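Malate dehydrogenase (Picrophilus torridus, PDB 4BGV) probably catalyses the reversible, NAD-dependent oxidation of malate to oxaloacetate, a step of the tricarboxylic acid cycle. Local coordinates at residues S118-V123 with Y132-A137; R144-G149 with V276-G281; G150-T155 with F231-I236; A239-S244 with I253-Y258; V246-R251 with G284-Y289. All blocks are in the same frame, centred on the assembly; numbering follows the deposited sequence.

Overall arrangement
From the N terminus, interaction 1 comes first, closing a short strand-to-helix loop within the nucleotide-binding sheet. It is complete before interaction 2 opens on strand 145-147, which neighbours strand 119-122 in that sheet. Interaction 2 closes only at strand 272-281, and so ties the Rossmann sheet to an antiparallel sheet of the C-terminal part. Nested within its long loop are interaction 3, which pairs the starts of helices 150-165 and 232-246, and then interaction 4, which sets helix 232-246 on strand 251-259. Interaction 5 begins between the two segments of interaction 4 and ends beyond interaction 2, crossing both, and fastens the turn after that helix to edge strand 284-288.

Interaction 1: S118-V123 with Y132-A137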
# COMPACT_ATOMS: atom_id res chain seq x y z
N SER A 118 -16.25 11.85 -20.97
CA SER A 118 -15.82 10.78 -20.06
C SER A 118 -15.62 9.41 -20.72
O SER A 118 -16.27 9.09 -21.72
CB SER A 118 -16.85 10.62 -18.93
OG SER A 118 -16.93 11.80 -18.16
N LYS A 119 -14.71 8.62 -20.17
CA LYS A 119 -14.69 7.18 -20.47
C LYS A 119 -15.70 6.50 -19.54
O LYS A 119 -15.86 6.91 -18.39
CB LYS A 119 -13.29 6.59 -20.28
CG LYS A 119 -12.32 6.74 -21.47
CD LYS A 119 -11.78 8.15 -21.61
CE LYS A 119 -10.88 8.55 -20.42
NZ LYS A 119 -10.12 9.83 -20.66
N ILE A 120 -16.39 5.48 -20.04
CA ILE A 120 -17.44 4.86 -19.24
C ILE A 120 -17.11 3.41 -18.93
O ILE A 120 -16.70 2.66 -19.82
CB ILE A 120 -18.81 4.90 -19.98
CG1 ILE A 120 -19.00 6.26 -20.68
CG2 ILE A 120 -19.96 4.56 -19.01
CD1 ILE A 120 -19.01 7.47 -19.71
N VAL A 121 -17.28 3.02 -17.67
CA VAL A 121 -17.19 1.61 -17.26
C VAL A 121 -18.58 1.17 -16.82
O VAL A 121 -19.10 1.63 -15.79
CB VAL A 121 -16.17 1.40 -16.11
CG1 VAL A 121 -16.26 -0.03 -15.57
CG2 VAL A 121 -14.74 1.71 -16.60
N VAL A 122 -19.19 0.29 -17.61
CA VAL A 122 -20.56 -0.13 -17.36
C VAL A 122 -20.58 -1.45 -16.60
O VAL A 122 -19.93 -2.40 -17.00
CB VAL A 122 -21.34 -0.29 -18.70
CG1 VAL A 122 -22.80 -0.65 -18.44
CG2 VAL A 122 -21.25 1.00 -19.50
N VAL A 123 -21.34 -1.48 -15.49
CA VAL A 123 -21.35 -2.62 -14.57
C VAL A 123 -22.67 -3.38 -14.60
O VAL A 123 -22.70 -4.59 -14.44
CB VAL A 123 -21.10 -2.14 -13.13
CG1 VAL A 123 -21.31 -3.28 -12.10
CG2 VAL A 123 -19.71 -1.50 -13.01
N TYR A 132 -23.69 -1.60 -24.70
CA TYR A 132 -24.28 -1.31 -26.01
C TYR A 132 -25.37 -0.25 -25.87
O TYR A 132 -25.41 0.71 -26.64
CB TYR A 132 -24.81 -2.60 -26.63
CG TYR A 132 -25.35 -2.46 -28.03
CD1 TYR A 132 -24.55 -1.96 -29.07
CD2 TYR A 132 -26.65 -2.83 -28.33
CE1 TYR A 132 -25.05 -1.83 -30.36
CE2 TYR A 132 -27.15 -2.71 -29.61
CZ TYR A 132 -26.35 -2.22 -30.62
OH TYR A 132 -26.88 -2.11 -31.88
N ALA A 133 -26.22 -0.38 -24.86
CA ALA A 133 -27.26 0.62 -24.62
C ALA A 133 -26.67 1.99 -24.27
O ALA A 133 -27.16 3.02 -24.73
CB ALA A 133 -28.21 0.15 -23.52
N ILE A 134 -25.63 2.00 -23.45
CA ILE A 134 -24.98 3.26 -23.08
C ILE A 134 -24.42 3.94 -24.34
O ILE A 134 -24.53 5.16 -24.50
CB ILE A 134 -23.88 3.05 -22.01
CG1 ILE A 134 -24.50 2.75 -20.64
CG2 ILE A 134 -22.95 4.28 -21.91
CD1 ILE A 134 -25.25 3.95 -19.99
N TYR A 135 -23.86 3.13 -25.23
CA TYR A 135 -23.32 3.61 -26.50
C TYR A 135 -24.43 4.23 -27.35
O TYR A 135 -24.30 5.34 -27.84
CB TYR A 135 -22.66 2.44 -27.25
CG TYR A 135 -22.27 2.79 -28.67
CD1 TYR A 135 -21.50 3.92 -28.93
CD2 TYR A 135 -22.65 1.99 -29.74
CE1 TYR A 135 -21.13 4.25 -30.23
CE2 TYR A 135 -22.27 2.30 -31.04
CZ TYR A 135 -21.52 3.44 -31.27
OH TYR A 135 -21.13 3.78 -32.55
N LYS A 136 -25.54 3.51 -27.51
CA LYS A 136 -26.65 4.02 -28.31
C LYS A 136 -27.25 5.32 -27.74
O LYS A 136 -27.67 6.19 -28.50
CB LYS A 136 -27.73 2.95 -28.47
CG LYS A 136 -27.29 1.76 -29.32
CD LYS A 136 -28.38 0.69 -29.36
CE LYS A 136 -29.61 1.17 -30.13
NZ LYS A 136 -29.41 1.04 -31.61
N ALA A 137 -27.26 5.45 -26.42
CA ALA A 137 -27.90 6.60 -25.79
C ALA A 137 -26.99 7.82 -25.71
O ALA A 137 -27.45 8.95 -25.82
CB ALA A 137 -28.40 6.23 -24.39
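The beta-alpha-beta unit made of strand 119-122, helix 127-138 and strand 145-147 is packed here through three branched side chains, with Ile134 of the helix set over Ile120 and Val122 of the strand. Ile134 divides its two branches between them. Its CG1 lies 3.9 Å from Val122 CG2, and the two side chains run past each other in opposite directions. The other branch, CG2, stands 4.2 Å from Ile120 CG2, the methyl that is turned anti to the Ile120 backbone N. Both valine and isoleucine on the strand direct CB at the helix, as expected for residues two apart. Helix 127-138 thus covers one side of the strand in the parallel Rossmann sheet, which belongs to the NAD-binding part of the chain. Val121, between the two touching residues, serves the other side, where it meets Met241 and Ile245 of helix 232-246. No hydrogen bond spans the two segments, and all three touching side chains are buried, so the union is purely apolar. The strand leads directly into Val123, which with Thr124 and Asn125 probably binds NAD. On another flank the helix is covered by helix 295-321, where Phe319 packs on Ala133 and Ala137.

Interaction 2: R144-G149 with V276-G281; sequences RIIGLG and VPIKIG
Ile146 reaches two isoleucines of strand 272-281 with different ends of one side chain. At chi1 60° its CG1 is placed between the backbone N and the carbonyl carbon, which leaves CG2 anti to the carbonyl carbon. That CG2 methyl meets the tip of Ile278, with CD1 of Ile278 3.7 Å from CG2 of Ile146. Ile278 adopts the same first torsion (59°), and its nearly straight second torsion carries CD1 out to the meeting point. The longer arm of Ile146, fully extended, ends in a CD1 that approaches both branches of Ile280: CG2 of Ile280 is 4.2 Å from CD1 of Ile146, and the Ile280 CD1 lies at the same separation. Through this cluster strand 145-147, the last strand of the parallel Rossmann sheet, packs against the antiparallel sheet of strands 251-259, 272-281 and 284-288, joining the nucleotide-binding and C-terminal parts of the lactate/malate dehydrogenase fold. Ile280 does not aim its CB straight at Ile146, yet its first torsion of -54° turns the tip inward. Met241 and Val285 also touch Ile146, while Ile278 rests on Val285 and Ile288 as well. Lys279, facing the other way on its strand, donates hydrogen bonds through NZ to the backbone oxygens of Leu165 and Asn166 of the second subunit.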
# COMPACT_ATOMS: atom_id res chain seq x y z
N ARG A 144 -14.48 4.19 -26.02
CA ARG A 144 -14.39 4.85 -24.71
C ARG A 144 -15.35 4.24 -23.70
O ARG A 144 -15.48 4.73 -22.58
CB ARG A 144 -14.60 6.37 -24.84
CG ARG A 144 -13.55 7.00 -25.73
CD ARG A 144 -13.91 8.40 -26.21
NE ARG A 144 -13.70 9.42 -25.19
CZ ARG A 144 -12.52 9.95 -24.88
NH1 ARG A 144 -11.43 9.54 -25.50
NH2 ARG A 144 -12.44 10.89 -23.93
N ILE A 145 -15.99 3.14 -24.10
CA ILE A 145 -16.95 2.44 -23.25
C ILE A 145 -16.51 0.99 -23.08
O ILE A 145 -16.26 0.29 -24.07
CB ILE A 145 -18.37 2.46 -23.89
CG1 ILE A 145 -18.82 3.90 -24.17
CG2 ILE A 145 -19.37 1.77 -22.98
CD1 ILE A 145 -20.06 4.01 -25.09
N ILE A 146 -16.38 0.55 -21.84
CA ILE A 146 -16.09 -0.87 -21.57
C ILE A 146 -17.03 -1.44 -20.51
O ILE A 146 -17.49 -0.71 -19.64
CB ILE A 146 -14.61 -1.10 -21.16
CG1 ILE A 146 -14.26 -0.33 -19.89
CG2 ILE A 146 -13.67 -0.66 -22.29
CD1 ILE A 146 -12.78 -0.53 -19.45
N GLY A 147 -17.31 -2.74 -20.59
CA GLY A 147 -18.21 -3.39 -19.65
C GLY A 147 -17.51 -4.39 -18.73
O GLY A 147 -16.62 -5.12 -19.16
N LEU A 148 -17.90 -4.41 -17.46
CA LEU A 148 -17.37 -5.39 -16.52
C LEU A 148 -17.78 -6.79 -16.93
O LEU A 148 -18.95 -7.05 -17.17
CB LEU A 148 -17.90 -5.12 -15.10
CG LEU A 148 -17.57 -6.24 -14.11
CD1 LEU A 148 -16.06 -6.28 -13.79
CD2 LEU A 148 -18.43 -6.12 -12.83
N GLY A 149 -16.83 -7.70 -17.00
CA GLY A 149 -17.16 -9.09 -17.26
C GLY A 149 -16.02 -9.95 -16.78
O GLY A 149 -16.03 -10.45 -15.64
N VAL A 276 -13.89 -9.53 -24.66
CA VAL A 276 -12.66 -9.92 -25.35
C VAL A 276 -11.47 -9.31 -24.60
O VAL A 276 -11.64 -8.34 -23.85
CB VAL A 276 -12.66 -9.46 -26.84
CG1 VAL A 276 -13.81 -10.11 -27.64
CG2 VAL A 276 -12.72 -7.94 -26.93
N PRO A 277 -10.26 -9.87 -24.80
CA PRO A 277 -9.10 -9.28 -24.11
C PRO A 277 -8.76 -7.91 -24.66
O PRO A 277 -8.57 -7.76 -25.88
CB PRO A 277 -7.95 -10.25 -24.42
CG PRO A 277 -8.54 -11.41 -25.11
CD PRO A 277 -9.88 -11.01 -25.65
N ILE A 278 -8.67 -6.91 -23.79
CA ILE A 278 -8.35 -5.56 -24.25
C ILE A 278 -7.21 -4.93 -23.44
O ILE A 278 -7.01 -5.29 -22.28
CB ILE A 278 -9.59 -4.62 -24.20
CG1 ILE A 278 -10.14 -4.52 -22.77
CG2 ILE A 278 -10.66 -5.07 -25.21
CD1 ILE A 278 -11.13 -3.37 -22.60
N LYS A 279 -6.46 -4.03 -24.07
CA LYS A 279 -5.52 -3.17 -23.35
C LYS A 279 -6.28 -1.91 -22.94
O LYS A 279 -6.86 -1.23 -23.78
CB LYS A 279 -4.33 -2.78 -24.25
CG LYS A 279 -3.27 -1.95 -23.50
CD LYS A 279 -2.25 -1.28 -24.43
CE LYS A 279 -1.57 -2.28 -25.34
NZ LYS A 279 -0.39 -1.68 -26.05
N ILE A 280 -6.30 -1.61 -21.64
CA ILE A 280 -7.08 -0.50 -21.10
C ILE A 280 -6.17 0.67 -20.76
O ILE A 280 -5.28 0.55 -19.92
CB ILE A 280 -7.81 -0.91 -19.82
CG1 ILE A 280 -8.66 -2.16 -20.06
CG2 ILE A 280 -8.70 0.25 -19.30
CD1 ILE A 280 -9.29 -2.72 -18.81
N GLY A 281 -6.38 1.80 -21.42
CA GLY A 281 -5.53 2.96 -21.18
C GLY A 281 -6.32 4.24 -21.06
O GLY A 281 -7.56 4.21 -20.97

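Interaction 3: G150-T155 with F231-I236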
# COMPACT_ATOMS: atom_id res chain seq x y z
N GLY A 150 -15.02 -10.09 -17.63
CA GLY A 150 -13.88 -10.95 -17.37
C GLY A 150 -13.09 -10.61 -16.11
O GLY A 150 -12.47 -11.49 -15.52
N SER A 151 -13.06 -9.34 -15.71
CA SER A 151 -12.29 -8.97 -14.53
C SER A 151 -12.81 -9.74 -13.32
O SER A 151 -12.05 -10.20 -12.47
CB SER A 151 -12.34 -7.46 -14.26
OG SER A 151 -11.47 -7.13 -13.18
N LEU A 152 -14.13 -9.88 -13.26
CA LEU A 152 -14.80 -10.55 -12.14
C LEU A 152 -14.76 -12.07 -12.29
O LEU A 152 -14.44 -12.78 -11.34
CB LEU A 152 -16.23 -10.07 -12.00
CG LEU A 152 -17.09 -10.76 -10.93
CD1 LEU A 152 -16.45 -10.63 -9.54
CD2 LEU A 152 -18.51 -10.19 -10.94
N ASP A 153 -15.08 -12.59 -13.47
CA ASP A 153 -15.04 -14.04 -13.64
C ASP A 153 -13.63 -14.56 -13.40
O ASP A 153 -13.45 -15.62 -12.82
CB ASP A 153 -15.54 -14.46 -15.02
CG ASP A 153 -17.01 -14.19 -15.21
OD1 ASP A 153 -17.77 -14.34 -14.21
OD2 ASP A 153 -17.42 -13.81 -16.33
N SER A 154 -12.63 -13.80 -13.85
CA SER A 154 -11.25 -14.27 -13.72
C SER A 154 -10.80 -14.24 -12.27
O SER A 154 -10.06 -15.13 -11.84
CB SER A 154 -10.27 -13.50 -14.61
OG SER A 154 -10.11 -12.17 -14.18
N THR A 155 -11.24 -13.26 -11.49
CA THR A 155 -10.85 -13.22 -10.09
C THR A 155 -11.43 -14.40 -9.33
O THR A 155 -10.79 -14.98 -8.48
CB THR A 155 -11.28 -11.93 -9.39
OG1 THR A 155 -11.41 -10.88 -10.35
CG2 THR A 155 -10.23 -11.55 -8.37
N PHE A 231 -20.71 -7.94 -3.96
CA PHE A 231 -20.24 -6.57 -4.10
C PHE A 231 -18.76 -6.34 -3.81
O PHE A 231 -18.14 -5.48 -4.41
CB PHE A 231 -21.12 -5.56 -3.32
CG PHE A 231 -21.25 -5.86 -1.86
CD1 PHE A 231 -22.17 -6.82 -1.41
CD2 PHE A 231 -20.49 -5.16 -0.93
CE1 PHE A 231 -22.31 -7.08 -0.05
CE2 PHE A 231 -20.62 -5.42 0.44
CZ PHE A 231 -21.53 -6.37 0.88
N TYR A 232 -18.17 -7.12 -2.90
CA TYR A 232 -16.75 -6.94 -2.60
C TYR A 232 -15.85 -7.30 -3.77
O TYR A 232 -15.01 -6.49 -4.19
CB TYR A 232 -16.33 -7.72 -1.35
CG TYR A 232 -16.85 -7.12 -0.07
CD1 TYR A 232 -16.45 -5.84 0.33
CD2 TYR A 232 -17.75 -7.82 0.74
CE1 TYR A 232 -16.92 -5.28 1.51
CE2 TYR A 232 -18.22 -7.27 1.94
CZ TYR A 232 -17.81 -6.00 2.30
OH TYR A 232 -18.28 -5.42 3.46
N ALA A 233 -15.98 -8.52 -4.28
CA ALA A 233 -15.16 -8.92 -5.42
C ALA A 233 -15.48 -8.11 -6.69
O ALA A 233 -14.55 -7.65 -7.38
CB ALA A 233 -15.24 -10.43 -5.67
N PRO A 234 -16.78 -7.89 -7.00
CA PRO A 234 -17.08 -6.96 -8.09
C PRO A 234 -16.44 -5.58 -7.87
O PRO A 234 -15.88 -5.04 -8.80
CB PRO A 234 -18.60 -6.85 -8.03
CG PRO A 234 -19.04 -8.21 -7.52
CD PRO A 234 -18.01 -8.54 -6.49
N GLY A 235 -16.49 -5.06 -6.65
CA GLY A 235 -15.94 -3.73 -6.40
C GLY A 235 -14.47 -3.57 -6.81
O GLY A 235 -14.11 -2.60 -7.49
N ILE A 236 -13.62 -4.50 -6.40
CA ILE A 236 -12.22 -4.43 -6.79
C ILE A 236 -12.02 -4.78 -8.27
O ILE A 236 -11.17 -4.20 -8.93
CB ILE A 236 -11.28 -5.24 -5.83
CG1 ILE A 236 -9.80 -5.07 -6.23
CG2 ILE A 236 -11.67 -6.74 -5.76
CD1 ILE A 236 -9.28 -3.65 -6.08
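Leu152 spans the gap to Ala233 and Pro234, where the first turns of helices 150-165 and 232-246 come together. Its CB is directed at the other helix without touching it. With chi1 at 176°, CG stands anti to the backbone N, and it holds out two methyls that do the packing. CD1 presses on the peptide link between the partners: Pro234 N lies 3.8 Å from Leu152 CD1, and Ala233 C is 3.9 Å from that same methyl. The Ala233 CB approaches CD1 at 4.1 Å, so one methyl spans alanine side chain and peptide alike. CD2 stands 4.0 Å from Pro234 CG, and CD1 also borders the ring at Pro234 CD, so both methyls meet the proline. The contact lies beside the probable active site of the dehydrogenase: the side chain of Leu152 is about 5 Å from that of His180 at the nearest atoms. The neighbouring Asp153 bonds through OD2 to ND1 of His180, the probable proton acceptor, in the aspartate-histidine pair known from this family, and Arg156, a likely substrate ligand, is one turn further along. Gly150 O accepts from both Ser154 N and Ser154 OG, which reach it from opposite faces of its plane. At the start of helix 232-246, Asp45 of the third subunit accepts hydrogen bonds from the backbone N atoms of Phe231, Tyr232 and Ala233.

Interaction 4: A239-S244 with I253-Y258; sequences AVMVES and IPCAAY
Met241 and Cys255 form the close half of this helix-on-strand contact. The methionine runs out from helix 232-246 nearly straight through chi2 (164°), then bends at chi3 (67°), which lays its terminal methyl against the cysteine sulfur. Met241 CE is 3.7 Å from Cys255 SG, while SD of Met241 stands 4.1 Å from the same sulfur. Cys255 SG, turned anti to its carbonyl carbon, meets both the methyl and the thioether sulfur. The other half is looser. Val240 CG2 touches only the tip of Ile253, whose CD1 lies 4.1 Å from it, and the two side chains cross at about a right angle. Further along, the strand draws away from the helix: Ala257 and Tyr258 make no contact with residues 239-244, and Tyr258, partly exposed, packs its ring with those of Tyr135 and Phe273. Ser151 of helix 150-165 packs on both halves, touching Val240 and Ile253 as well as Met241. Alongside it on the same face of the sheet, Ile278 and Ile280 of the neighbouring strand 272-281 pack on Cys255, so the sulfur pair is embedded between helix 232-246 and the antiparallel sheet of the C-terminal part. Since all four touching side chains are buried and no hydrogen bond joins the segments, the attachment rests on hydrophobic burial and van der Waals contact, in which the polarisable sulfurs probably add to the dispersion.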
# COMPACT_ATOMS: atom_id res chain seq x y z
N ALA A 239 -12.74 -1.56 -9.96
CA ALA A 239 -11.71 -0.56 -9.68
C ALA A 239 -10.42 -0.80 -10.48
O ALA A 239 -9.78 0.16 -10.92
CB ALA A 239 -11.41 -0.49 -8.19
N VAL A 240 -10.02 -2.06 -10.68
CA VAL A 240 -8.79 -2.28 -11.46
C VAL A 240 -8.97 -1.81 -12.91
O VAL A 240 -8.02 -1.35 -13.53
CB VAL A 240 -8.26 -3.74 -11.39
CG1 VAL A 240 -7.86 -4.09 -9.95
CG2 VAL A 240 -9.26 -4.73 -11.95
N MET A 241 -10.18 -1.91 -13.44
CA MET A 241 -10.48 -1.38 -14.77
C MET A 241 -10.44 0.15 -14.77
O MET A 241 -9.82 0.76 -15.64
CB MET A 241 -11.86 -1.82 -15.25
CG MET A 241 -11.95 -3.31 -15.57
SD MET A 241 -13.66 -3.91 -15.69
CE MET A 241 -14.27 -3.06 -17.15
N VAL A 242 -11.09 0.76 -13.78
CA VAL A 242 -11.15 2.22 -13.71
C VAL A 242 -9.74 2.84 -13.56
O VAL A 242 -9.38 3.81 -14.25
CB VAL A 242 -12.02 2.69 -12.52
CG1 VAL A 242 -11.96 4.22 -12.36
CG2 VAL A 242 -13.47 2.19 -12.70
N GLU A 243 -8.93 2.27 -12.67
CA GLU A 243 -7.61 2.84 -12.43
C GLU A 243 -6.69 2.65 -13.65
O GLU A 243 -5.78 3.45 -13.88
CB GLU A 243 -6.98 2.26 -11.15
CG GLU A 243 -6.45 0.86 -11.32
CD GLU A 243 -5.95 0.25 -10.02
OE1 GLU A 243 -6.17 0.85 -8.94
OE2 GLU A 243 -5.35 -0.84 -10.08
N SER A 244 -6.93 1.61 -14.45
CA SER A 244 -6.12 1.44 -15.66
C SER A 244 -6.39 2.57 -16.65
O SER A 244 -5.49 2.99 -17.38
CB SER A 244 -6.37 0.08 -16.33
OG SER A 244 -5.38 -0.18 -17.34
N ILE A 253 -7.01 -7.04 -19.71
CA ILE A 253 -8.08 -7.73 -18.99
C ILE A 253 -9.26 -7.91 -19.96
O ILE A 253 -9.57 -7.00 -20.75
CB ILE A 253 -8.56 -6.89 -17.78
CG1 ILE A 253 -7.42 -6.62 -16.80
CG2 ILE A 253 -9.73 -7.57 -17.04
CD1 ILE A 253 -7.79 -5.56 -15.74
N PRO A 254 -9.91 -9.08 -19.93
CA PRO A 254 -11.11 -9.24 -20.76
C PRO A 254 -12.25 -8.36 -20.27
O PRO A 254 -12.60 -8.41 -19.09
CB PRO A 254 -11.49 -10.72 -20.58
CG PRO A 254 -10.29 -11.36 -19.97
CD PRO A 254 -9.59 -10.31 -19.18
N CYS A 255 -12.80 -7.56 -21.16
CA CYS A 255 -13.93 -6.68 -20.83
C CYS A 255 -14.87 -6.68 -22.02
O CYS A 255 -14.47 -6.99 -23.13
CB CYS A 255 -13.46 -5.24 -20.61
SG CYS A 255 -12.15 -5.06 -19.38
N ALA A 256 -16.11 -6.27 -21.80
CA ALA A 256 -17.04 -6.10 -22.91
C ALA A 256 -16.57 -4.90 -23.73
O ALA A 256 -16.42 -3.79 -23.20
CB ALA A 256 -18.45 -5.91 -22.41
N ALA A 257 -16.30 -5.12 -25.00
CA ALA A 257 -15.80 -4.04 -25.84
C ALA A 257 -16.44 -4.09 -27.21
O ALA A 257 -16.88 -5.15 -27.66
CB ALA A 257 -14.28 -4.11 -25.96
N TYR A 258 -16.45 -2.94 -27.88
CA TYR A 258 -17.09 -2.81 -29.18
C TYR A 258 -16.23 -3.43 -30.28
O TYR A 258 -15.08 -3.06 -30.44
CB TYR A 258 -17.28 -1.32 -29.47
CG TYR A 258 -18.20 -1.00 -30.62
CD1 TYR A 258 -19.56 -1.31 -30.55
CD2 TYR A 258 -17.73 -0.36 -31.75
CE1 TYR A 258 -20.42 -1.00 -31.59
CE2 TYR A 258 -18.59 -0.03 -32.79
CZ TYR A 258 -19.92 -0.36 -32.71
OH TYR A 258 -20.77 -0.05 -33.74

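Interaction 5: V246-R251 with G284-Y289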
# COMPACT_ATOMS: atom_id res chain seq x y z
N VAL A 246 -7.67 5.79 -15.68
CA VAL A 246 -7.24 7.02 -15.00
C VAL A 246 -5.73 7.16 -14.97
O VAL A 246 -5.17 8.23 -15.24
CB VAL A 246 -7.82 7.09 -13.56
CG1 VAL A 246 -7.21 8.23 -12.77
CG2 VAL A 246 -9.34 7.23 -13.62
N ASN A 247 -5.06 6.07 -14.65
CA ASN A 247 -3.61 6.10 -14.52
C ASN A 247 -2.90 5.49 -15.72
O ASN A 247 -1.69 5.23 -15.66
CB ASN A 247 -3.21 5.43 -13.21
CG ASN A 247 -3.66 6.23 -12.01
OD1 ASN A 247 -3.67 7.46 -12.06
ND2 ASN A 247 -4.03 5.55 -10.93
N ASP A 248 -3.66 5.24 -16.79
CA ASP A 248 -3.10 4.79 -18.08
C ASP A 248 -2.16 3.57 -17.91
O ASP A 248 -1.05 3.55 -18.44
CB ASP A 248 -2.38 5.97 -18.73
CG ASP A 248 -2.05 5.73 -20.19
OD1 ASP A 248 -2.83 5.04 -20.89
OD2 ASP A 248 -1.02 6.27 -20.65
N ARG A 249 -2.62 2.57 -17.16
CA ARG A 249 -1.78 1.44 -16.77
C ARG A 249 -1.51 0.45 -17.91
O ARG A 249 -0.54 -0.32 -17.87
CB ARG A 249 -2.40 0.69 -15.59
CG ARG A 249 -2.40 1.44 -14.25
CD ARG A 249 -2.70 0.51 -13.08
NE ARG A 249 -1.70 -0.54 -12.92
CZ ARG A 249 -1.77 -1.53 -12.03
NH1 ARG A 249 -2.81 -1.61 -11.20
NH2 ARG A 249 -0.80 -2.45 -11.97
N LYS A 250 -2.38 0.47 -18.92
CA LYS A 250 -2.35 -0.53 -20.00
C LYS A 250 -2.51 -1.97 -19.47
O LYS A 250 -1.83 -2.89 -19.94
CB LYS A 250 -1.08 -0.44 -20.87
CG LYS A 250 -0.56 0.97 -21.17
CD LYS A 250 -1.48 1.78 -22.08
CE LYS A 250 -0.75 3.04 -22.57
NZ LYS A 250 -1.68 4.08 -23.13
N ARG A 251 -3.40 -2.15 -18.49
CA ARG A 251 -3.77 -3.50 -18.07
C ARG A 251 -4.35 -4.24 -19.27
O ARG A 251 -4.99 -3.62 -20.14
CB ARG A 251 -4.85 -3.47 -16.98
CG ARG A 251 -4.44 -2.80 -15.65
CD ARG A 251 -3.29 -3.53 -14.95
NE ARG A 251 -3.48 -4.97 -14.90
CZ ARG A 251 -4.13 -5.62 -13.93
NH1 ARG A 251 -4.68 -4.95 -12.92
NH2 ARG A 251 -4.25 -6.94 -13.99
N GLY A 284 -9.38 4.63 -23.22
CA GLY A 284 -10.36 3.56 -23.17
C GLY A 284 -9.78 2.27 -23.72
O GLY A 284 -8.73 1.80 -23.24
N VAL A 285 -10.43 1.69 -24.72
CA VAL A 285 -9.89 0.49 -25.39
C VAL A 285 -8.74 0.90 -26.29
O VAL A 285 -8.95 1.61 -27.28
CB VAL A 285 -10.96 -0.23 -26.23
CG1 VAL A 285 -10.33 -1.40 -27.00
CG2 VAL A 285 -12.07 -0.72 -25.34
N GLU A 286 -7.51 0.52 -25.93
CA GLU A 286 -6.37 0.91 -26.77
C GLU A 286 -5.93 -0.16 -27.74
O GLU A 286 -5.22 0.11 -28.71
CB GLU A 286 -5.22 1.38 -25.89
CG GLU A 286 -5.72 2.43 -24.93
CD GLU A 286 -4.67 3.41 -24.50
OE1 GLU A 286 -3.47 3.08 -24.59
OE2 GLU A 286 -5.07 4.51 -24.05
N LYS A 287 -6.38 -1.39 -27.49
CA LYS A 287 -6.10 -2.51 -28.38
C LYS A 287 -7.07 -3.62 -28.04
O LYS A 287 -7.37 -3.85 -26.88
CB LYS A 287 -4.67 -3.01 -28.21
CG LYS A 287 -4.29 -4.14 -29.19
CD LYS A 287 -2.83 -4.54 -29.05
CE LYS A 287 -2.47 -5.70 -29.99
NZ LYS A 287 -2.27 -5.27 -31.40
N ILE A 288 -7.56 -4.30 -29.07
CA ILE A 288 -8.27 -5.55 -28.88
C ILE A 288 -7.36 -6.66 -29.38
O ILE A 288 -6.90 -6.62 -30.51
CB ILE A 288 -9.58 -5.57 -29.67
CG1 ILE A 288 -10.60 -4.62 -29.02
CG2 ILE A 288 -10.14 -6.98 -29.71
CD1 ILE A 288 -11.84 -4.38 -29.86
N TYR A 289 -7.08 -7.64 -28.53
CA TYR A 289 -6.26 -8.76 -28.98
C TYR A 289 -7.13 -9.78 -29.71
O TYR A 289 -8.21 -10.14 -29.24
CB TYR A 289 -5.54 -9.38 -27.80
CG TYR A 289 -4.56 -8.41 -27.16
CD1 TYR A 289 -4.98 -7.53 -26.17
CD2 TYR A 289 -3.25 -8.34 -27.60
CE1 TYR A 289 -4.09 -6.61 -25.59
CE2 TYR A 289 -2.36 -7.44 -27.03
CZ TYR A 289 -2.79 -6.58 -26.03
OH TYR A 289 -1.89 -5.69 -25.48
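Lys250 NZ is gripped by two carboxylates, one from each side of the contact. Glu286 OE1, on strand 284-288, accepts a short salt-bridge hydrogen bond of 2.5 Å from Lys250 NZ. The second, from the same NZ to Asp248 OD1, measures 2.7 Å and stays within the turn. Each oxygen is met on its syn side, about 20° out of the carboxylate plane. The lysine bends at chi2 (-68°) and is extended from there, which lifts the ammonium to the level of the acids; its CE also passes 3.4 Å from Glu286 OE1. Between the acids, Asp248 OD1 and Glu286 OE2 come to 3.9 Å with their planes 59° apart, a like-charge approach that the shared lysine would be expected to offset. Backbone N-H groups of the hairpin turn help too: Lys282 N bonds to Asp248 OD1, and Asn283 N to Glu286 OE2. The network is therefore tied to the tight connection between strands 272-281 and 284-288. It lies at the partly exposed surface, away from the probable active site and nucleotide site. Asp248, with positive phi, is the C-prime residue of the Schellman motif that ends helix 232-246, in which Arg249 N reaches Ser244 O and Asp248 N reaches Ile245 O. On either side of Lys250 in the chain, Arg249 forms a salt bridge to Glu170 and Arg251 one to Asp171, both of the second subunit, and Arg249 another to Asp56 of the fourth. The Lys250 bridges link the turn between helix 232-246 and strand 251-259 to edge strand 284-288, across the end of central strand 272-281.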